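Local coordinates for oxidoreductase, NAD-binding/iron-sulfur cluster-binding protein (Nitratireductor pacificus pht-3B, PDB 6ZXU) that carries out reductive dehalogenation, using a bound cobalamin together with two [4Fe-4S] clusters, at residues F317-L326 / V572-V580; F394-Y405 / E417-L427. All coordinates share one frame; numbering follows the deposited sequence.

Contact 1 (F317-L326 / V572-V580). With SF4 (iron/sulfur cluster), chain E.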
loop_
_atom_site.group_PDB
_atom_site.type_symbol
_atom_site.label_atom_id
_atom_site.label_comp_id
_atom_site.label_asym_id
_atom_site.label_seq_id
_atom_site.Cartn_x
_atom_site.Cartn_y
_atom_site.Cartn_z
ATOM N N PHE A 317 5.667 -9.524 -17.680
ATOM C CA PHE A 317 5.647 -8.625 -18.799
ATOM C C PHE A 317 6.379 -7.291 -18.599
ATOM O O PHE A 317 6.745 -6.712 -19.608
ATOM C CB PHE A 317 4.264 -8.366 -19.378
ATOM C CG PHE A 317 3.905 -9.297 -20.498
ATOM C CD1 PHE A 317 3.776 -10.615 -20.267
ATOM C CD2 PHE A 317 3.592 -8.806 -21.772
ATOM C CE1 PHE A 317 3.443 -11.505 -21.295
ATOM C CE2 PHE A 317 3.279 -9.656 -22.801
ATOM C CZ PHE A 317 3.184 -11.040 -22.558
ATOM N N PHE A 318 6.665 -6.848 -17.388
ATOM C CA PHE A 318 7.653 -5.748 -17.246
ATOM C C PHE A 318 9.048 -6.198 -17.670
ATOM O O PHE A 318 9.771 -5.418 -18.263
ATOM C CB PHE A 318 7.706 -5.228 -15.827
ATOM C CG PHE A 318 6.465 -4.471 -15.421
ATOM C CD1 PHE A 318 5.928 -3.532 -16.281
ATOM C CD2 PHE A 318 5.807 -4.758 -14.224
ATOM C CE1 PHE A 318 4.787 -2.839 -15.931
ATOM C CE2 PHE A 318 4.633 -4.076 -13.883
ATOM C CZ PHE A 318 4.170 -3.113 -14.721
ATOM N N LYS A 319 9.470 -7.419 -17.307
ATOM C CA LYS A 319 10.750 -7.961 -17.754
ATOM C C LYS A 319 10.780 -8.145 -19.267
ATOM O O LYS A 319 11.788 -7.859 -19.925
ATOM C CB LYS A 319 11.078 -9.286 -17.053
ATOM C CG LYS A 319 11.133 -9.213 -15.558
ATOM C CD LYS A 319 11.789 -7.961 -15.190
ATOM C CE LYS A 319 12.529 -8.057 -13.884
ATOM N NZ LYS A 319 11.668 -8.223 -12.780
ATOM N N ARG A 320 9.662 -8.510 -19.874
ATOM C CA ARG A 320 9.574 -8.593 -21.305
ATOM C C ARG A 320 9.755 -7.261 -21.972
ATOM O O ARG A 320 10.474 -7.123 -22.965
ATOM C CB ARG A 320 8.286 -9.244 -21.753
ATOM C CG ARG A 320 8.110 -10.669 -21.244
ATOM C CD ARG A 320 7.108 -11.486 -22.064
ATOM N NE ARG A 320 7.583 -11.843 -23.403
ATOM C CZ ARG A 320 7.025 -12.734 -24.211
ATOM N NH1 ARG A 320 5.952 -13.427 -23.833
ATOM N NH2 ARG A 320 7.487 -12.877 -25.415
ATOM N N ALA A 321 9.135 -6.218 -21.397
ATOM C CA ALA A 321 9.298 -4.862 -21.904
ATOM C C ALA A 321 10.745 -4.394 -21.819
ATOM O O ALA A 321 11.267 -3.893 -22.775
ATOM C CB ALA A 321 8.359 -3.907 -21.128
ATOM N N GLU A 322 11.384 -4.598 -20.655
ATOM C CA GLU A 322 12.744 -4.255 -20.434
ATOM C C GLU A 322 13.663 -4.939 -21.459
ATOM O O GLU A 322 14.621 -4.343 -21.901
ATOM C CB GLU A 322 13.169 -4.721 -19.053
ATOM C CG GLU A 322 14.581 -4.338 -18.769
ATOM C CD GLU A 322 14.992 -4.588 -17.336
ATOM O OE1 GLU A 322 14.135 -5.021 -16.457
ATOM O OE2 GLU A 322 16.236 -4.390 -17.098
ATOM N N ALA A 323 13.398 -6.206 -21.790
ATOM C CA ALA A 323 14.236 -6.976 -22.698
ATOM C C ALA A 323 14.057 -6.567 -24.166
ATOM O O ALA A 323 14.880 -6.926 -24.975
ATOM C CB ALA A 323 13.956 -8.451 -22.586
ATOM N N GLY A 324 12.965 -5.874 -24.497
ATOM C CA GLY A 324 12.649 -5.478 -25.859
ATOM C C GLY A 324 11.551 -6.262 -26.507
ATOM O O GLY A 324 11.206 -5.960 -27.652
ATOM N N ASP A 325 10.967 -7.258 -25.828
ATOM C CA ASP A 325 9.899 -8.098 -26.422
ATOM C C ASP A 325 8.688 -7.337 -26.890
ATOM O O ASP A 325 7.947 -7.808 -27.715
ATOM C CB ASP A 325 9.404 -9.136 -25.398
ATOM C CG ASP A 325 10.482 -10.073 -24.857
ATOM O OD1 ASP A 325 11.674 -9.989 -25.258
ATOM O OD2 ASP A 325 10.121 -10.971 -23.997
ATOM N N LEU A 326 8.453 -6.132 -26.334
ATOM C CA LEU A 326 7.245 -5.363 -26.683
ATOM C C LEU A 326 7.542 -4.114 -27.576
ATOM O O LEU A 326 6.722 -3.195 -27.668
ATOM C CB LEU A 326 6.553 -4.906 -25.407
ATOM C CG LEU A 326 5.676 -5.865 -24.618
ATOM C CD1 LEU A 326 6.314 -7.125 -24.283
ATOM C CD2 LEU A 326 5.238 -5.277 -23.249
ATOM N N VAL A 572 -2.544 -8.871 -21.038
ATOM C CA VAL A 572 -1.447 -8.321 -20.321
ATOM C C VAL A 572 -0.510 -7.527 -21.219
ATOM O O VAL A 572 0.204 -6.633 -20.757
ATOM C CB VAL A 572 -0.698 -9.375 -19.479
ATOM C CG1 VAL A 572 -1.638 -10.020 -18.482
ATOM C CG2 VAL A 572 -0.046 -10.437 -20.345
ATOM N N GLU A 573 -0.491 -7.858 -22.502
ATOM C CA GLU A 573 0.294 -7.057 -23.450
ATOM C C GLU A 573 -0.291 -5.652 -23.614
ATOM O O GLU A 573 0.463 -4.669 -23.569
ATOM C CB GLU A 573 0.323 -7.741 -24.769
ATOM C CG GLU A 573 1.055 -6.937 -25.836
ATOM C CD GLU A 573 1.044 -7.699 -27.166
ATOM O OE1 GLU A 573 0.455 -8.834 -27.287
ATOM O OE2 GLU A 573 1.643 -7.168 -28.116
ATOM N N LYS A 574 -1.596 -5.542 -23.772
ATOM C CA LYS A 574 -2.246 -4.229 -23.893
ATOM C C LYS A 574 -2.122 -3.410 -22.610
ATOM O O LYS A 574 -1.680 -2.226 -22.653
ATOM C CB LYS A 574 -3.687 -4.351 -24.261
ATOM C CG LYS A 574 -3.918 -4.871 -25.649
ATOM C CD LYS A 574 -5.267 -4.456 -26.216
ATOM C CE LYS A 574 -6.361 -5.187 -25.515
ATOM N NZ LYS A 574 -7.697 -5.055 -26.172
ATOM N N CYS A 575 -2.355 -4.042 -21.450
ATOM C CA CYS A 575 -2.198 -3.321 -20.198
ATOM C C CYS A 575 -0.721 -2.919 -19.978
ATOM O O CYS A 575 -0.420 -1.720 -19.696
ATOM C CB CYS A 575 -2.757 -4.108 -19.020
ATOM S SG CYS A 575 -2.427 -3.319 -17.465
ATOM N N THR A 576 0.231 -3.794 -20.216
ATOM C CA THR A 576 1.624 -3.388 -20.057
ATOM C C THR A 576 1.997 -2.170 -20.909
ATOM O O THR A 576 2.619 -1.198 -20.445
ATOM C CB THR A 576 2.612 -4.563 -20.393
ATOM O OG1 THR A 576 2.317 -5.650 -19.541
ATOM C CG2 THR A 576 4.042 -4.149 -20.110
ATOM N N LYS A 577 1.613 -2.204 -22.193
ATOM C CA LYS A 577 1.977 -1.124 -23.092
ATOM C C LYS A 577 1.335 0.189 -22.632
ATOM O O LYS A 577 2.004 1.238 -22.625
ATOM C CB LYS A 577 1.532 -1.460 -24.507
ATOM C CG LYS A 577 2.521 -2.383 -25.172
ATOM C CD LYS A 577 2.013 -2.893 -26.528
ATOM C CE LYS A 577 3.196 -3.427 -27.351
ATOM N NZ LYS A 577 2.719 -4.440 -28.321
ATOM N N TYR A 578 0.069 0.173 -22.217
ATOM C CA TYR A 578 -0.556 1.389 -21.720
ATOM C C TYR A 578 0.154 1.922 -20.467
ATOM O O TYR A 578 0.556 3.081 -20.415
ATOM C CB TYR A 578 -2.068 1.208 -21.485
ATOM C CG TYR A 578 -2.755 2.494 -21.110
ATOM C CD1 TYR A 578 -3.038 3.454 -22.065
ATOM C CD2 TYR A 578 -3.051 2.799 -19.788
ATOM C CE1 TYR A 578 -3.627 4.676 -21.720
ATOM C CE2 TYR A 578 -3.654 3.997 -19.451
ATOM C CZ TYR A 578 -3.954 4.942 -20.429
ATOM O OH TYR A 578 -4.542 6.140 -20.084
ATOM N N ARG A 579 0.356 1.096 -19.479
ATOM C CA ARG A 579 0.967 1.565 -18.261
ATOM C C ARG A 579 2.405 2.104 -18.463
ATOM O O ARG A 579 2.771 3.142 -17.903
ATOM C CB ARG A 579 0.974 0.447 -17.215
ATOM C CG ARG A 579 -0.386 -0.011 -16.769
ATOM C CD ARG A 579 -0.391 -0.951 -15.542
ATOM N NE ARG A 579 -0.071 -0.235 -14.344
ATOM C CZ ARG A 579 0.746 -0.625 -13.416
ATOM N NH1 ARG A 579 0.907 0.112 -12.341
ATOM N NH2 ARG A 579 1.334 -1.783 -13.509
ATOM N N VAL A 580 3.230 1.390 -19.249
ATOM C CA VAL A 580 4.633 1.750 -19.453
ATOM C C VAL A 580 4.744 3.021 -20.313
ATOM O O VAL A 580 5.580 3.872 -20.055
ATOM C CB VAL A 580 5.410 0.607 -20.084
ATOM C CG1 VAL A 580 6.799 1.012 -20.538
ATOM C CG2 VAL A 580 5.527 -0.531 -19.028
HETATM FE FE1 SF4 E . -4.209 -2.006 -16.973
HETATM FE FE2 SF4 E . -5.193 0.526 -16.423
HETATM FE FE3 SF4 E . -6.366 -1.708 -15.226
HETATM FE FE4 SF4 E . -6.682 -1.204 -17.909
HETATM S S1 SF4 E . -7.362 0.036 -16.219
HETATM S S2 SF4 E . -6.159 -3.161 -16.915
HETATM S S3 SF4 E . -4.657 -0.305 -18.408
HETATM S S4 SF4 E . -4.264 -1.009 -15.009
#

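Contact 2 (F394-Y405 / E417-L427)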
loop_
_atom_site.group_PDB
_atom_site.type_symbol
_atom_site.label_atom_id
_atom_site.label_comp_id
_atom_site.label_asym_id
_atom_site.label_seq_id
_atom_site.Cartn_x
_atom_site.Cartn_y
_atom_site.Cartn_z
ATOM N N PHE A 394 -4.315 -6.175 6.102
ATOM C CA PHE A 394 -4.704 -7.578 6.233
ATOM C C PHE A 394 -3.477 -8.442 6.335
ATOM O O PHE A 394 -2.472 -8.204 5.640
ATOM C CB PHE A 394 -5.519 -8.029 5.026
ATOM C CG PHE A 394 -6.838 -7.336 4.852
ATOM C CD1 PHE A 394 -6.912 -6.092 4.264
ATOM C CD2 PHE A 394 -7.988 -7.867 5.367
ATOM C CE1 PHE A 394 -8.113 -5.406 4.163
ATOM C CE2 PHE A 394 -9.199 -7.179 5.255
ATOM C CZ PHE A 394 -9.246 -5.954 4.655
ATOM N N VAL A 395 -3.552 -9.484 7.109
ATOM C CA VAL A 395 -2.535 -10.518 7.199
ATOM C C VAL A 395 -3.204 -11.913 7.076
ATOM O O VAL A 395 -4.232 -12.168 7.687
ATOM C CB VAL A 395 -1.731 -10.508 8.537
ATOM C CG1 VAL A 395 -0.602 -11.523 8.496
ATOM C CG2 VAL A 395 -1.173 -9.150 8.867
ATOM N N GLY A 396 -2.667 -12.716 6.183
ATOM C CA GLY A 396 -3.078 -14.102 6.031
ATOM C C GLY A 396 -1.860 -14.978 5.822
ATOM O O GLY A 396 -0.827 -14.537 5.403
ATOM N N ILE A 397 -2.032 -16.270 5.994
ATOM C CA ILE A 397 -0.988 -17.241 5.929
ATOM C C ILE A 397 -1.429 -18.465 5.156
ATOM O O ILE A 397 -2.571 -18.932 5.334
ATOM C CB ILE A 397 -0.587 -17.705 7.388
ATOM C CG1 ILE A 397 -0.223 -16.483 8.239
ATOM C CG2 ILE A 397 0.589 -18.680 7.294
ATOM C CD1 ILE A 397 -0.169 -16.745 9.705
ATOM N N CYS A 398 -0.594 -18.925 4.278
ATOM C CA CYS A 398 -0.827 -20.148 3.479
ATOM C C CYS A 398 0.452 -20.947 3.350
ATOM O O CYS A 398 1.539 -20.465 3.621
ATOM C CB CYS A 398 -1.478 -19.839 2.102
ATOM S SG CYS A 398 -0.438 -18.983 0.913
ATOM N N ARG A 399 0.338 -22.215 2.919
ATOM C CA ARG A 399 1.524 -22.933 2.444
ATOM C C ARG A 399 2.055 -22.369 1.138
ATOM O O ARG A 399 1.296 -22.108 0.209
ATOM C CB ARG A 399 1.178 -24.419 2.236
ATOM C CG ARG A 399 0.957 -25.065 3.560
ATOM C CD ARG A 399 1.084 -26.606 3.555
ATOM N NE ARG A 399 1.277 -27.053 4.960
ATOM C CZ ARG A 399 2.473 -27.259 5.538
ATOM N NH1 ARG A 399 3.616 -27.126 4.857
ATOM N NH2 ARG A 399 2.510 -27.673 6.801
ATOM N N ALA A 400 3.357 -22.232 1.057
ATOM C CA ALA A 400 4.050 -21.770 -0.154
ATOM C C ALA A 400 4.270 -22.961 -1.058
ATOM O O ALA A 400 5.286 -23.648 -0.971
ATOM C CB ALA A 400 5.389 -21.114 0.208
ATOM N N GLU A 401 3.327 -23.226 -1.922
ATOM C CA GLU A 401 3.397 -24.369 -2.771
ATOM C C GLU A 401 4.396 -24.172 -3.880
ATOM O O GLU A 401 4.697 -23.051 -4.264
ATOM C CB GLU A 401 2.029 -24.719 -3.264
ATOM C CG GLU A 401 1.054 -24.904 -2.121
ATOM C CD GLU A 401 -0.323 -25.337 -2.583
ATOM O OE1 GLU A 401 -0.389 -26.271 -3.414
ATOM O OE2 GLU A 401 -1.356 -24.740 -2.123
ATOM N N PRO A 402 5.017 -25.248 -4.363
ATOM C CA PRO A 402 6.126 -25.066 -5.313
ATOM C C PRO A 402 5.730 -24.342 -6.557
ATOM O O PRO A 402 6.527 -23.545 -7.097
ATOM C CB PRO A 402 6.616 -26.536 -5.633
ATOM C CG PRO A 402 6.196 -27.261 -4.384
ATOM C CD PRO A 402 4.904 -26.668 -3.922
ATOM N N TRP A 403 4.498 -24.537 -6.997
ATOM C CA TRP A 403 4.092 -23.898 -8.234
ATOM C C TRP A 403 3.896 -22.360 -8.049
ATOM O O TRP A 403 3.589 -21.701 -9.040
ATOM C CB TRP A 403 2.790 -24.540 -8.786
ATOM C CG TRP A 403 1.699 -24.669 -7.775
ATOM C CD1 TRP A 403 1.503 -25.699 -6.902
ATOM C CD2 TRP A 403 0.669 -23.738 -7.511
ATOM N NE1 TRP A 403 0.397 -25.454 -6.133
ATOM C CE2 TRP A 403 -0.099 -24.237 -6.492
ATOM C CE3 TRP A 403 0.333 -22.473 -8.045
ATOM C CZ2 TRP A 403 -1.228 -23.568 -6.016
ATOM C CZ3 TRP A 403 -0.764 -21.848 -7.585
ATOM C CH2 TRP A 403 -1.541 -22.391 -6.582
ATOM N N MET A 404 3.962 -21.852 -6.815
ATOM C CA MET A 404 3.836 -20.388 -6.529
ATOM C C MET A 404 5.214 -19.658 -6.710
ATOM O O MET A 404 5.256 -18.445 -6.822
ATOM C CB MET A 404 3.363 -20.154 -5.109
ATOM C CG MET A 404 1.961 -20.685 -4.812
ATOM S SD MET A 404 1.588 -20.413 -3.086
ATOM C CE MET A 404 -0.104 -20.978 -2.995
ATOM N N TYR A 405 6.319 -20.418 -6.772
ATOM C CA TYR A 405 7.618 -19.868 -7.057
ATOM C C TYR A 405 7.826 -19.790 -8.544
ATOM O O TYR A 405 7.400 -20.672 -9.295
ATOM C CB TYR A 405 8.728 -20.709 -6.413
ATOM C CG TYR A 405 8.767 -20.737 -4.905
ATOM C CD1 TYR A 405 7.867 -21.496 -4.180
ATOM C CD2 TYR A 405 9.722 -20.043 -4.216
ATOM C CE1 TYR A 405 7.926 -21.549 -2.800
ATOM C CE2 TYR A 405 9.808 -20.099 -2.832
ATOM C CZ TYR A 405 8.944 -20.850 -2.127
ATOM O OH TYR A 405 9.038 -20.913 -0.781
ATOM N N GLU A 417 14.457 -22.567 -6.399
ATOM C CA GLU A 417 13.967 -23.660 -5.602
ATOM C C GLU A 417 12.802 -23.205 -4.780
ATOM O O GLU A 417 12.702 -22.024 -4.411
ATOM C CB GLU A 417 15.040 -24.159 -4.621
ATOM C CG GLU A 417 16.303 -24.697 -5.325
ATOM C CD GLU A 417 16.016 -25.799 -6.340
ATOM O OE1 GLU A 417 16.573 -25.729 -7.510
ATOM O OE2 GLU A 417 15.213 -26.730 -5.955
ATOM N N ALA A 418 11.919 -24.112 -4.472
ATOM C CA ALA A 418 10.869 -23.835 -3.481
ATOM C C ALA A 418 11.446 -23.926 -2.059
ATOM O O ALA A 418 11.190 -24.894 -1.346
ATOM C CB ALA A 418 9.689 -24.795 -3.680
ATOM N N TYR A 419 12.153 -22.905 -1.615
ATOM C CA TYR A 419 12.965 -23.032 -0.444
ATOM C C TYR A 419 12.290 -22.887 0.901
ATOM O O TYR A 419 12.874 -23.269 1.904
ATOM C CB TYR A 419 14.203 -22.117 -0.578
ATOM C CG TYR A 419 13.880 -20.722 -1.097
ATOM C CD1 TYR A 419 13.274 -19.800 -0.287
ATOM C CD2 TYR A 419 14.217 -20.360 -2.382
ATOM C CE1 TYR A 419 12.963 -18.511 -0.750
ATOM C CE2 TYR A 419 13.945 -19.116 -2.865
ATOM C CZ TYR A 419 13.288 -18.178 -2.035
ATOM O OH TYR A 419 13.076 -16.885 -2.503
ATOM N N HIS A 420 11.064 -22.330 1.004
ATOM C CA HIS A 420 10.404 -22.148 2.244
ATOM C C HIS A 420 9.014 -22.806 2.204
ATOM O O HIS A 420 8.392 -22.904 1.181
ATOM C CB HIS A 420 10.188 -20.683 2.586
ATOM C CG HIS A 420 11.420 -19.941 2.910
ATOM N ND1 HIS A 420 11.636 -18.652 2.504
ATOM C CD2 HIS A 420 12.549 -20.321 3.557
ATOM C CE1 HIS A 420 12.843 -18.266 2.890
ATOM N NE2 HIS A 420 13.406 -19.271 3.529
ATOM N N ASP A 421 8.521 -23.148 3.370
ATOM C CA ASP A 421 7.251 -23.861 3.546
ATOM C C ASP A 421 6.002 -23.038 3.576
ATOM O O ASP A 421 4.965 -23.529 3.245
ATOM C CB ASP A 421 7.335 -24.608 4.872
ATOM C CG ASP A 421 8.333 -25.842 4.827
ATOM O OD1 ASP A 421 8.597 -26.348 3.717
ATOM O OD2 ASP A 421 8.864 -26.220 5.927
ATOM N N TYR A 422 6.092 -21.793 4.069
ATOM C CA TYR A 422 4.923 -20.969 4.291
ATOM C C TYR A 422 5.067 -19.600 3.640
ATOM O O TYR A 422 6.163 -19.116 3.451
ATOM C CB TYR A 422 4.667 -20.764 5.786
ATOM C CG TYR A 422 4.419 -22.013 6.560
ATOM C CD1 TYR A 422 3.167 -22.632 6.509
ATOM C CD2 TYR A 422 5.476 -22.676 7.218
ATOM C CE1 TYR A 422 2.931 -23.822 7.152
ATOM C CE2 TYR A 422 5.254 -23.873 7.857
ATOM C CZ TYR A 422 3.995 -24.418 7.827
ATOM O OH TYR A 422 3.737 -25.571 8.460
ATOM N N ALA A 423 3.931 -19.008 3.306
ATOM C CA ALA A 423 3.866 -17.638 2.758
ATOM C C ALA A 423 3.003 -16.827 3.684
ATOM O O ALA A 423 1.874 -17.227 4.020
ATOM C CB ALA A 423 3.257 -17.623 1.360
ATOM N N VAL A 424 3.562 -15.752 4.194
ATOM C CA VAL A 424 2.808 -14.751 4.944
ATOM C C VAL A 424 2.503 -13.610 3.959
ATOM O O VAL A 424 3.375 -13.051 3.330
ATOM C CB VAL A 424 3.582 -14.215 6.129
ATOM C CG1 VAL A 424 2.726 -13.211 6.939
ATOM C CG2 VAL A 424 4.003 -15.401 6.989
ATOM N N VAL A 425 1.206 -13.379 3.753
ATOM C CA VAL A 425 0.712 -12.454 2.767
ATOM C C VAL A 425 0.064 -11.292 3.513
ATOM O O VAL A 425 -0.807 -11.462 4.382
ATOM C CB VAL A 425 -0.350 -13.105 1.878
ATOM C CG1 VAL A 425 -0.730 -12.204 0.720
ATOM C CG2 VAL A 425 0.181 -14.416 1.356
ATOM N N MET A 426 0.459 -10.088 3.119
ATOM C CA MET A 426 -0.118 -8.867 3.709
ATOM C C MET A 426 -0.589 -7.937 2.636
ATOM O O MET A 426 -0.009 -7.871 1.576
ATOM C CB MET A 426 0.860 -8.203 4.592
ATOM C CG MET A 426 1.119 -9.073 5.774
ATOM S SD MET A 426 2.451 -8.573 6.855
ATOM C CE MET A 426 3.841 -8.814 5.719
ATOM N N LEU A 427 -1.729 -7.315 2.876
ATOM C CA LEU A 427 -2.317 -6.335 1.964
ATOM C C LEU A 427 -2.165 -4.929 2.569
ATOM O O LEU A 427 -2.424 -4.737 3.740
ATOM C CB LEU A 427 -3.722 -6.641 1.672
ATOM C CG LEU A 427 -4.161 -7.974 1.090
ATOM C CD1 LEU A 427 -5.707 -7.896 0.826
ATOM C CD2 LEU A 427 -3.451 -8.288 -0.198
HETATM O O HOH W 1 4.559 -26.301 2.068
HETATM O O HOH W 2 7.394 -24.991 -0.519
#

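Contact 1 (F317-L326 / V572-V580)
F317 lays one ring face over V572, whose CG2 sits 3.8 Å from the centroid of the F317 ring and 11° off its normal, a clean CH-pi contact. From within its own helix, R320 CD lies over the opposite face, toward the rim. V572 CG2 gets under the ring by taking the position between its own backbone N and carbonyl carbon. Next door, T576 OG1 lies 3.3 Å from F317 CB, but its polar need is met inside its helix: it donates to V572 O over 2.6 Å, from the face of that carbonyl opposite the one T576 N uses. This turns T576 CG2 outward to L326 CD2, 3.5 Å away. F318 works with its rim instead: V580 CG2 and R579 NH2 both lie near the ring plane, with R579 NH2 3.4 Å from F318 CZ. R579 NE hydrogen-bonds to C588 O. No hydrogen bond joins the two segments; this is side-chain packing beside two cofactors. C575 SG binds an iron of the cluster, FE1, at 2.3 Å, and F317 N hydrogen-bonds to the cobalamin. Helix 317-323 crosses the 572-580 part of helix 572-581 at -63°, the segment axes 10.3 Å apart at closest approach. After the Schellman turn at G324, L326 folds back onto the second helix, and V698 of a later loop touches both L326 and E573.

Contact 2 (F394-Y405 / E417-L427)
Y405 reaches across to the 417-427 segment and donates its OH to H420 O at 2.9 Å, near the plane of its own ring. One face of that ring takes A418 CA, 3.7 Å from the centroid of Y405 in a CH-pi contact, while its edge meets the face of Y419 with the planes at 75°. H420 O also accepts from a water, so two donors grip this carbonyl. With an alanine at Y405, H420 O would probably lose its phenol donor, and a gap would be likely to open against A418 and Y419. Further along, D421 O takes A400 N from above its carbonyl plane (3.0 Å between A400 N and D421 O) and a second water, which in turn accepts from R399 NH1. The extended R399 side chain runs alongside Y422, with Y422 CE1 over the guanidinium face and the two planes 45° apart. Between the strands, G396 and V425 exchange two nearly straight bonds, and C398 and A423 do the same; A423 N reaches C398 O at 2.8 Å. At the F394 end L427 N still bonds to F394 O, but the return bond is weak at 3.4 Å from F394 N to L427 O. Strand 394-399 is an edge strand of an antiparallel four-stranded sheet; 422-429 pairs on its other side with 514-521, helix 376-390 packs against V395, I397 and V424, and helix 486-492 against C398 and V425.

Overall arrangement
Both contacts are largely buried, yet only contact 2 has exposed residues, gathered at its turn end: R399, P402, E417 and D421. They share no helix or strand. The centres of contact 1 and contact 2 lie about 26 Å apart, and the nearest atoms of contact 1 and contact 2 about 13 Å. What relates them is the cobalamin, which F317 of contact 1 binds and W403 of contact 2 touches. Contact 1 joins parts of the chain almost 250 residues apart, helix to helix, by apolar and aromatic packing without a hydrogen bond across, and carries a cluster ligand. Contact 2 joins neighbouring strands separated by a short connection, chiefly through a backbone ladder, with bound water where the strands give way to loop.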